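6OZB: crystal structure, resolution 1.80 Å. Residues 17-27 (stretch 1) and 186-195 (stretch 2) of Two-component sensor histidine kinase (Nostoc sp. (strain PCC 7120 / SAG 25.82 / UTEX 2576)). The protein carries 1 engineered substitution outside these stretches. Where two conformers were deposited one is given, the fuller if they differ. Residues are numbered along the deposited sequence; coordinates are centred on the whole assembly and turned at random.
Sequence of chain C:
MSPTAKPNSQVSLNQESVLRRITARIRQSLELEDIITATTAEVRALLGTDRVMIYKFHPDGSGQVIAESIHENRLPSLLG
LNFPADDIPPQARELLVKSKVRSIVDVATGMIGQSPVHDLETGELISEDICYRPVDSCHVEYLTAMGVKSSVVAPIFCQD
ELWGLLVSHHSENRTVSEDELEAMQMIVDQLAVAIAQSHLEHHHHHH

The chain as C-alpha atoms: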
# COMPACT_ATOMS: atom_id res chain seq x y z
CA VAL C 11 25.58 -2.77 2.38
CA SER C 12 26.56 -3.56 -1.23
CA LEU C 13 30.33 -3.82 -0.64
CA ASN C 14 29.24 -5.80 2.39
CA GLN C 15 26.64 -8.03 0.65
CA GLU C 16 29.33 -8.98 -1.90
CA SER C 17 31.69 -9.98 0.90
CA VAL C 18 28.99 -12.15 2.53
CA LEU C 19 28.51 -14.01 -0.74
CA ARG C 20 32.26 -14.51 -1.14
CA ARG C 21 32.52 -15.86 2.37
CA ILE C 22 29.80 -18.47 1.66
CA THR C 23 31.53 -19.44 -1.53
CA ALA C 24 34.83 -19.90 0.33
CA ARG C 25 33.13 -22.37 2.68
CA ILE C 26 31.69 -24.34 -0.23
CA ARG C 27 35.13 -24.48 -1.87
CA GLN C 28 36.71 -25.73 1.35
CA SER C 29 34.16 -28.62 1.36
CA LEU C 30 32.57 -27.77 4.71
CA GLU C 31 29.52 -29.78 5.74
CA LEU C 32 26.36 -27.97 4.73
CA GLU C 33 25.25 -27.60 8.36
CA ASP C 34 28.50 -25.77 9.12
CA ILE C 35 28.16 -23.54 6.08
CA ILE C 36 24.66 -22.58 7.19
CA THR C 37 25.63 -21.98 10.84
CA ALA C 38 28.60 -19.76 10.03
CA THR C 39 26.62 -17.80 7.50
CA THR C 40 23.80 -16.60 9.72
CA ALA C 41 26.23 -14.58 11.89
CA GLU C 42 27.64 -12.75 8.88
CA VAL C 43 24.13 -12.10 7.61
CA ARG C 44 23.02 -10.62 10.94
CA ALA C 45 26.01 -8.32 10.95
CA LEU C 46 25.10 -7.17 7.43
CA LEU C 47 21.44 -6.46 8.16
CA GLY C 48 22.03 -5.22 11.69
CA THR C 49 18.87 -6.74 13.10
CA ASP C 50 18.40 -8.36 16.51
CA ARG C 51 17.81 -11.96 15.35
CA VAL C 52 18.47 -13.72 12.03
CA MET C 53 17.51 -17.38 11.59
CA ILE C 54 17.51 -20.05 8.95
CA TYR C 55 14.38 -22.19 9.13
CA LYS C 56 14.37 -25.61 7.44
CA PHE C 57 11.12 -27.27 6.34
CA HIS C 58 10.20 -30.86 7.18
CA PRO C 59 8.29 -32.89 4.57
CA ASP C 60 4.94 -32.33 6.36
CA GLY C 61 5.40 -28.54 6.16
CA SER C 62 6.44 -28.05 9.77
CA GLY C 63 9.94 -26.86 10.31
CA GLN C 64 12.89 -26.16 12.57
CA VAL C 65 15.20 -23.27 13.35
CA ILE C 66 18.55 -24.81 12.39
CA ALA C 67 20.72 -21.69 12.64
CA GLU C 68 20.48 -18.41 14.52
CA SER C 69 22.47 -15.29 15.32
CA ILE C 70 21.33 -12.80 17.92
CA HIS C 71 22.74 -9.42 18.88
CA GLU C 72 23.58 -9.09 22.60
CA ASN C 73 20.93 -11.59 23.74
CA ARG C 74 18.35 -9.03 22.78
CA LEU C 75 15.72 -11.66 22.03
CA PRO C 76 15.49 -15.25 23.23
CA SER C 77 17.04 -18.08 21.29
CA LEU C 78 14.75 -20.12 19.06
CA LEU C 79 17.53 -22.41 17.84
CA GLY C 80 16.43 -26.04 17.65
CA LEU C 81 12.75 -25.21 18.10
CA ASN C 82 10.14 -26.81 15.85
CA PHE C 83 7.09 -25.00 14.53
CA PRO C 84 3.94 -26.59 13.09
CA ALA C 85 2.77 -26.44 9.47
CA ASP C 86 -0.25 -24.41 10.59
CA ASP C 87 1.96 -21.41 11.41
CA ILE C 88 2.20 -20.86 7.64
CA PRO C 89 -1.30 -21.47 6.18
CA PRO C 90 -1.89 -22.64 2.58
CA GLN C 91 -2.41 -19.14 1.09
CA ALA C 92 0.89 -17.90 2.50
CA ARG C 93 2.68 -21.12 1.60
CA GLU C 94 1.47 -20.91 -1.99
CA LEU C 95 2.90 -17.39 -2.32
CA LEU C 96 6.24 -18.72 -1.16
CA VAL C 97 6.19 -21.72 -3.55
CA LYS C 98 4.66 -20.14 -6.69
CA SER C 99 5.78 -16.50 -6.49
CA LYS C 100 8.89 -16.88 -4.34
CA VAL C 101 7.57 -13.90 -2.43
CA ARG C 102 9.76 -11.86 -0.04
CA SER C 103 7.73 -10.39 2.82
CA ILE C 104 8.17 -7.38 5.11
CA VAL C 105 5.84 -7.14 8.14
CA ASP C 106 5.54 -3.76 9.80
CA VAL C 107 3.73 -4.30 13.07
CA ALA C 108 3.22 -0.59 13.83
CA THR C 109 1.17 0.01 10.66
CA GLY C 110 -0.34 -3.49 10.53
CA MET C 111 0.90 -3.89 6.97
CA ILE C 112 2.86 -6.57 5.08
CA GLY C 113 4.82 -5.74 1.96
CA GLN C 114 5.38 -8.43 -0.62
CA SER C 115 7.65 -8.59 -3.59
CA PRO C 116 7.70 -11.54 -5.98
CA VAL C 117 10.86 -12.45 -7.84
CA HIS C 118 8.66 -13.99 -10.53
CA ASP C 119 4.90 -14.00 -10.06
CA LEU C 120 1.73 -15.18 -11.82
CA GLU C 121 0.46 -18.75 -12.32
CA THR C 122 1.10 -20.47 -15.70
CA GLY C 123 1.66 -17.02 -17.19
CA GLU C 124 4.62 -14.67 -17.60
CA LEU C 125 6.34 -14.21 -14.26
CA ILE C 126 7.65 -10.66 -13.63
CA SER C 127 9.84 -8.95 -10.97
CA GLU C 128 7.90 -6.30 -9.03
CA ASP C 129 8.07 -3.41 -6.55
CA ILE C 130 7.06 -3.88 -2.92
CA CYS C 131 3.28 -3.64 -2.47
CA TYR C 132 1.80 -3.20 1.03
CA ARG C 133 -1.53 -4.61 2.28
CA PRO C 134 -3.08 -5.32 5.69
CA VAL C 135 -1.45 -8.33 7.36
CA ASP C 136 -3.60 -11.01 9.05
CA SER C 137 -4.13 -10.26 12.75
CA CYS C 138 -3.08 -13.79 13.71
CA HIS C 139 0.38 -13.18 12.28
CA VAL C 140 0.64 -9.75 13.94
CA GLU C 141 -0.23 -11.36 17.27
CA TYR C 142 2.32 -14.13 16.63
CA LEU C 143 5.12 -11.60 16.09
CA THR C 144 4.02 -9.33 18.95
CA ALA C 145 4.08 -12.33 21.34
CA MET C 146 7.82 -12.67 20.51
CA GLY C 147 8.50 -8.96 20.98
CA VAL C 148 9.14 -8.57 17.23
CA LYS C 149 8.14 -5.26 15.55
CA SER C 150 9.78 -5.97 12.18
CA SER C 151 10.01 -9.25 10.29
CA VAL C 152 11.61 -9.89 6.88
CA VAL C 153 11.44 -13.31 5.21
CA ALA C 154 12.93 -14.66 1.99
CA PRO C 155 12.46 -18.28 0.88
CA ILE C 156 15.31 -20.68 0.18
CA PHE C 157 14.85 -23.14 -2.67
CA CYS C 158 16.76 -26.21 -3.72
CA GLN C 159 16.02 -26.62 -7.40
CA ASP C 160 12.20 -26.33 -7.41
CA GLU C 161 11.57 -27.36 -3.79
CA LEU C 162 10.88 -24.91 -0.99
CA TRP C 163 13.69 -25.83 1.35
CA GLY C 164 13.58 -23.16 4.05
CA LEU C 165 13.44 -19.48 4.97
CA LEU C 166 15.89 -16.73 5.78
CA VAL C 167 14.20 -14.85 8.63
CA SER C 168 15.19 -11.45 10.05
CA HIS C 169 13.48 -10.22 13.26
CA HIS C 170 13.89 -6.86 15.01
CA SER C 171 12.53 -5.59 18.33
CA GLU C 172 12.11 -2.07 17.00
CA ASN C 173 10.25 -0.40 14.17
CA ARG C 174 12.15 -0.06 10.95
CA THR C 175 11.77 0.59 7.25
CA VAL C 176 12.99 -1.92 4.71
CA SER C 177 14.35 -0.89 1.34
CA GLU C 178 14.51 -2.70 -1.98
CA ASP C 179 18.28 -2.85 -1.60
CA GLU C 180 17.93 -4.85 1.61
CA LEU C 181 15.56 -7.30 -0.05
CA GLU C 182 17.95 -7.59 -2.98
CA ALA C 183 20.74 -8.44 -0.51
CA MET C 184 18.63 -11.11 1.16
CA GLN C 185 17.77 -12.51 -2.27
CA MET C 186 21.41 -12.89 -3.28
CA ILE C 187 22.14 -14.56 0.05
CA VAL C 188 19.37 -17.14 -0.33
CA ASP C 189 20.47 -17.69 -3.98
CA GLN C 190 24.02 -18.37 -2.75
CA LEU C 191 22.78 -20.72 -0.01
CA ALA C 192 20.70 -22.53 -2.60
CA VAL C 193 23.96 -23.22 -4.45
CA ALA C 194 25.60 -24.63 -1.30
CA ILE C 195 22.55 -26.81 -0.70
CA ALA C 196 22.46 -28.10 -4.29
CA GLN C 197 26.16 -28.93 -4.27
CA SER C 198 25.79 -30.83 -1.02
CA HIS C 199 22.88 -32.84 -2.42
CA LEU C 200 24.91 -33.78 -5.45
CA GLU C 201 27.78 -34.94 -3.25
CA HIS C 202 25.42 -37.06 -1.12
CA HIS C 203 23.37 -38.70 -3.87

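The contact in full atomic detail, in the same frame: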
# COMPACT_ATOMS: atom_id res chain seq x y z
N SER C 17 30.74 -9.27 0.05
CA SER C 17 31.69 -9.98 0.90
C SER C 17 31.00 -11.17 1.60
O SER C 17 31.62 -12.21 1.77
CB SER C 17 32.28 -9.02 1.93
OG SER C 17 33.00 -9.73 2.91
N VAL C 18 29.74 -11.03 1.97
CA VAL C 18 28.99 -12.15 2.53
C VAL C 18 28.89 -13.31 1.53
O VAL C 18 29.03 -14.48 1.89
CB VAL C 18 27.57 -11.73 2.96
CG1 VAL C 18 26.72 -12.94 3.30
CG2 VAL C 18 27.65 -10.79 4.16
N LEU C 19 28.63 -12.98 0.28
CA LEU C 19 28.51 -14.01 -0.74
C LEU C 19 29.83 -14.72 -0.95
O LEU C 19 29.86 -15.94 -1.10
CB LEU C 19 28.08 -13.40 -2.07
CG LEU C 19 26.65 -12.83 -2.18
CD1 LEU C 19 26.24 -12.91 -3.63
CD2 LEU C 19 25.62 -13.47 -1.31
N ARG C 20 30.93 -13.96 -0.96
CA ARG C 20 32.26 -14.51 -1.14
C ARG C 20 32.60 -15.42 0.00
O ARG C 20 33.24 -16.44 -0.19
CB ARG C 20 33.31 -13.41 -1.27
CG ARG C 20 33.29 -12.68 -2.63
CD ARG C 20 34.53 -11.86 -2.83
NE ARG C 20 34.69 -10.80 -1.84
CZ ARG C 20 34.25 -9.55 -1.96
NH1 ARG C 20 33.61 -9.15 -3.04
NH2 ARG C 20 34.47 -8.68 -0.97
N ARG C 21 32.18 -15.06 1.21
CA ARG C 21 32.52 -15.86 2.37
C ARG C 21 31.75 -17.20 2.33
O ARG C 21 32.26 -18.23 2.73
CB ARG C 21 32.25 -15.08 3.64
CG ARG C 21 33.27 -13.95 3.88
CD ARG C 21 32.86 -13.14 5.13
NE ARG C 21 33.74 -11.99 5.35
CZ ARG C 21 34.98 -12.07 5.85
NH1 ARG C 21 35.48 -13.25 6.19
NH2 ARG C 21 35.71 -10.98 6.01
N ILE C 22 30.52 -17.20 1.83
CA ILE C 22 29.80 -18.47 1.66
C ILE C 22 30.50 -19.34 0.64
O ILE C 22 30.69 -20.52 0.86
CB ILE C 22 28.31 -18.27 1.21
CG1 ILE C 22 27.52 -17.52 2.27
CG2 ILE C 22 27.64 -19.61 0.97
CD1 ILE C 22 26.16 -17.03 1.76
N THR C 23 30.89 -18.72 -0.47
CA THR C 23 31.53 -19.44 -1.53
C THR C 23 32.83 -20.08 -1.04
O THR C 23 33.14 -21.21 -1.39
CB THR C 23 31.78 -18.52 -2.72
OG1 THR C 23 30.51 -18.03 -3.21
CG2 THR C 23 32.48 -19.25 -3.81
N ALA C 24 33.57 -19.38 -0.19
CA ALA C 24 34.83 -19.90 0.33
C ALA C 24 34.57 -21.18 1.13
O ALA C 24 35.35 -22.13 1.05
CB ALA C 24 35.53 -18.87 1.19
N ARG C 25 33.47 -21.20 1.89
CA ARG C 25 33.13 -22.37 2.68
C ARG C 25 32.75 -23.56 1.81
O ARG C 25 33.07 -24.72 2.13
CB ARG C 25 31.98 -22.06 3.63
CG ARG C 25 32.41 -21.12 4.74
CD ARG C 25 31.25 -20.80 5.64
NE ARG C 25 31.60 -19.56 6.30
CZ ARG C 25 30.94 -18.42 6.15
NH1 ARG C 25 29.81 -18.31 5.41
NH2 ARG C 25 31.40 -17.36 6.77
N ILE C 26 32.02 -23.29 0.74
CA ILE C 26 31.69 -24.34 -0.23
C ILE C 26 32.97 -24.93 -0.81
O ILE C 26 33.18 -26.14 -0.80
CB ILE C 26 30.82 -23.80 -1.39
CG1 ILE C 26 29.46 -23.33 -0.90
CG2 ILE C 26 30.62 -24.90 -2.48
CD1 ILE C 26 28.70 -22.55 -1.98
N ARG C 27 33.88 -24.06 -1.24
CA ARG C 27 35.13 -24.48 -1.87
C ARG C 27 36.04 -25.27 -0.94
O ARG C 27 36.81 -26.12 -1.39
CB ARG C 27 35.83 -23.26 -2.40
CG ARG C 27 35.05 -22.58 -3.55
CD ARG C 27 35.88 -21.48 -4.07
NE ARG C 27 35.16 -20.57 -4.95
CZ ARG C 27 35.70 -19.43 -5.38
NH1 ARG C 27 36.94 -19.11 -5.05
NH2 ARG C 27 34.99 -18.65 -6.18
N MET C 186 20.12 -12.36 -2.84
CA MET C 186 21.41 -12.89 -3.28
C MET C 186 21.93 -13.91 -2.27
O MET C 186 22.53 -14.91 -2.63
CB MET C 186 22.41 -11.76 -3.52
CG MET C 186 22.01 -10.78 -4.58
SD MET C 186 23.40 -9.77 -5.08
CE MET C 186 24.41 -9.72 -3.59
N ILE C 187 21.73 -13.63 -0.99
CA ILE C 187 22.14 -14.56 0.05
C ILE C 187 21.39 -15.89 -0.02
O ILE C 187 22.00 -16.96 0.07
CB ILE C 187 21.96 -13.94 1.45
CG1 ILE C 187 22.99 -12.81 1.62
CG2 ILE C 187 22.12 -14.98 2.54
CD1 ILE C 187 22.61 -11.77 2.70
N VAL C 188 20.07 -15.86 -0.20
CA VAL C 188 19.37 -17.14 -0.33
C VAL C 188 19.72 -17.82 -1.65
O VAL C 188 19.77 -19.05 -1.68
CB VAL C 188 17.82 -17.01 -0.16
CG1 VAL C 188 17.50 -16.42 1.22
CG2 VAL C 188 17.16 -16.20 -1.24
N ASP C 189 20.01 -17.08 -2.72
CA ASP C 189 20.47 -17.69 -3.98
C ASP C 189 21.81 -18.40 -3.79
O ASP C 189 22.04 -19.49 -4.31
CB ASP C 189 20.61 -16.65 -5.08
CG ASP C 189 19.27 -16.14 -5.61
OD1 ASP C 189 18.21 -16.73 -5.27
OD2 ASP C 189 19.28 -15.12 -6.34
N GLN C 190 22.70 -17.78 -3.02
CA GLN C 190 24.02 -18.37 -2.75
C GLN C 190 23.90 -19.59 -1.83
O GLN C 190 24.61 -20.57 -2.00
CB GLN C 190 24.97 -17.33 -2.14
CG GLN C 190 26.44 -17.83 -1.97
CD GLN C 190 27.10 -18.16 -3.31
OE1 GLN C 190 27.52 -17.27 -4.05
NE2 GLN C 190 27.17 -19.44 -3.63
N LEU C 191 23.00 -19.54 -0.85
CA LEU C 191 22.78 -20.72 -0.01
C LEU C 191 22.20 -21.87 -0.80
O LEU C 191 22.55 -23.03 -0.60
CB LEU C 191 21.85 -20.38 1.17
CG LEU C 191 22.42 -19.56 2.32
CD1 LEU C 191 21.28 -19.19 3.27
CD2 LEU C 191 23.49 -20.39 3.06
N ALA C 192 21.31 -21.54 -1.73
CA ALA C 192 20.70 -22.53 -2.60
C ALA C 192 21.78 -23.28 -3.38
O ALA C 192 21.63 -24.48 -3.66
CB ALA C 192 19.74 -21.88 -3.53
N VAL C 193 22.83 -22.57 -3.77
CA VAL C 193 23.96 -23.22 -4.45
C VAL C 193 24.69 -24.18 -3.50
O VAL C 193 25.01 -25.30 -3.88
CB VAL C 193 24.97 -22.19 -5.01
CG1 VAL C 193 26.28 -22.87 -5.44
CG2 VAL C 193 24.36 -21.45 -6.14
N ALA C 194 24.95 -23.76 -2.27
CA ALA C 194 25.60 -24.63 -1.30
C ALA C 194 24.74 -25.88 -1.06
O ALA C 194 25.24 -26.99 -0.99
CB ALA C 194 25.85 -23.90 0.03
N ILE C 195 23.44 -25.68 -0.90
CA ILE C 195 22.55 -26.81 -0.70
C ILE C 195 22.54 -27.77 -1.90
O ILE C 195 22.67 -29.00 -1.73
CB ILE C 195 21.12 -26.31 -0.39
CG1 ILE C 195 21.13 -25.51 0.91
CG2 ILE C 195 20.17 -27.48 -0.29
CD1 ILE C 195 19.94 -24.51 1.01

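Two helical segments far apart in sequence, residues 17-27 and 186-195, pack side by side and run nearly parallel, with 8° between their N-to-C directions and 9.9 Å between their axes at closest approach. The register repeats after seven residues in each helix: Leu19 CA lies 6.4 Å from Ile187 CA, and Ile26 CA lies 6.2 Å from Ala194 CA. Backbone hydrogen bonds of the i to i+4 kind run through both segments, such as Ile26 N to Ile22 O (3.1 Å) and Ala194 N to Gln190 O (3.2 Å). No hydrogen bond crosses between them; the contact, 468 Å² summed over both sides, rests on side-chain packing.

At the N-terminal end, Leu19 leaves its helix sideways, but its m,t side chain carries the methyl groups across. Leu19 CD1 meets Met186 CE at 3.7 Å, while Leu19 CD2 lies 3.7 Å from the backbone Met186 O and 4.0 Å from Ile187 CG1. The branched leucine thus touches two successive residues, and the flexible methionine bends its terminal methyl to meet it. Val18 adds a buried aliphatic contact, its CG1 4.1 Å from Ile187 CG1.

Gln190 is the centrepiece. It points toward the first helix and fits as a knob among Leu19, Ile22, Thr23 and Ile26. Its aliphatic part suits this largely apolar hole: Gln190 CG lies 3.6 Å from Ile22 CG2, and Gln190 CB lies 4.0 Å from Leu19 CD2. With chi1 t and chi2 p, the chain ends in an amide whose NE2 is 3.8 Å from Ile26 CD1 and whose OE1 is 3.2 Å from Thr23 OG1. That last approach is close, but its angle is poor for a hydrogen bond. The Thr23 hydroxyl instead donates from OG1 to Leu19 O of its own helix (3.0 Å), satisfying the polar group beside the knob.

Ile22, buried and directed toward the second helix, also reaches Leu191, with Ile22 CD1 4.5 Å from Leu191 CD2. Leu191 starts away from the first helix, yet the end of its side chain comes nearer. Further along, Ile26 extends CD1 to within 3.7 Å of Ala194 CB and 4.2 Å of Val193 CG1. Alanine's single methyl suits the short CA separation here, and the isoleucine spans the remaining gap.

Arg20, Arg21 and Arg27 are solvent-exposed and make no contact with the second helix; a weak hydrogen bond joins Arg21 NE to Ser17 OG (3.4 Å) within the first.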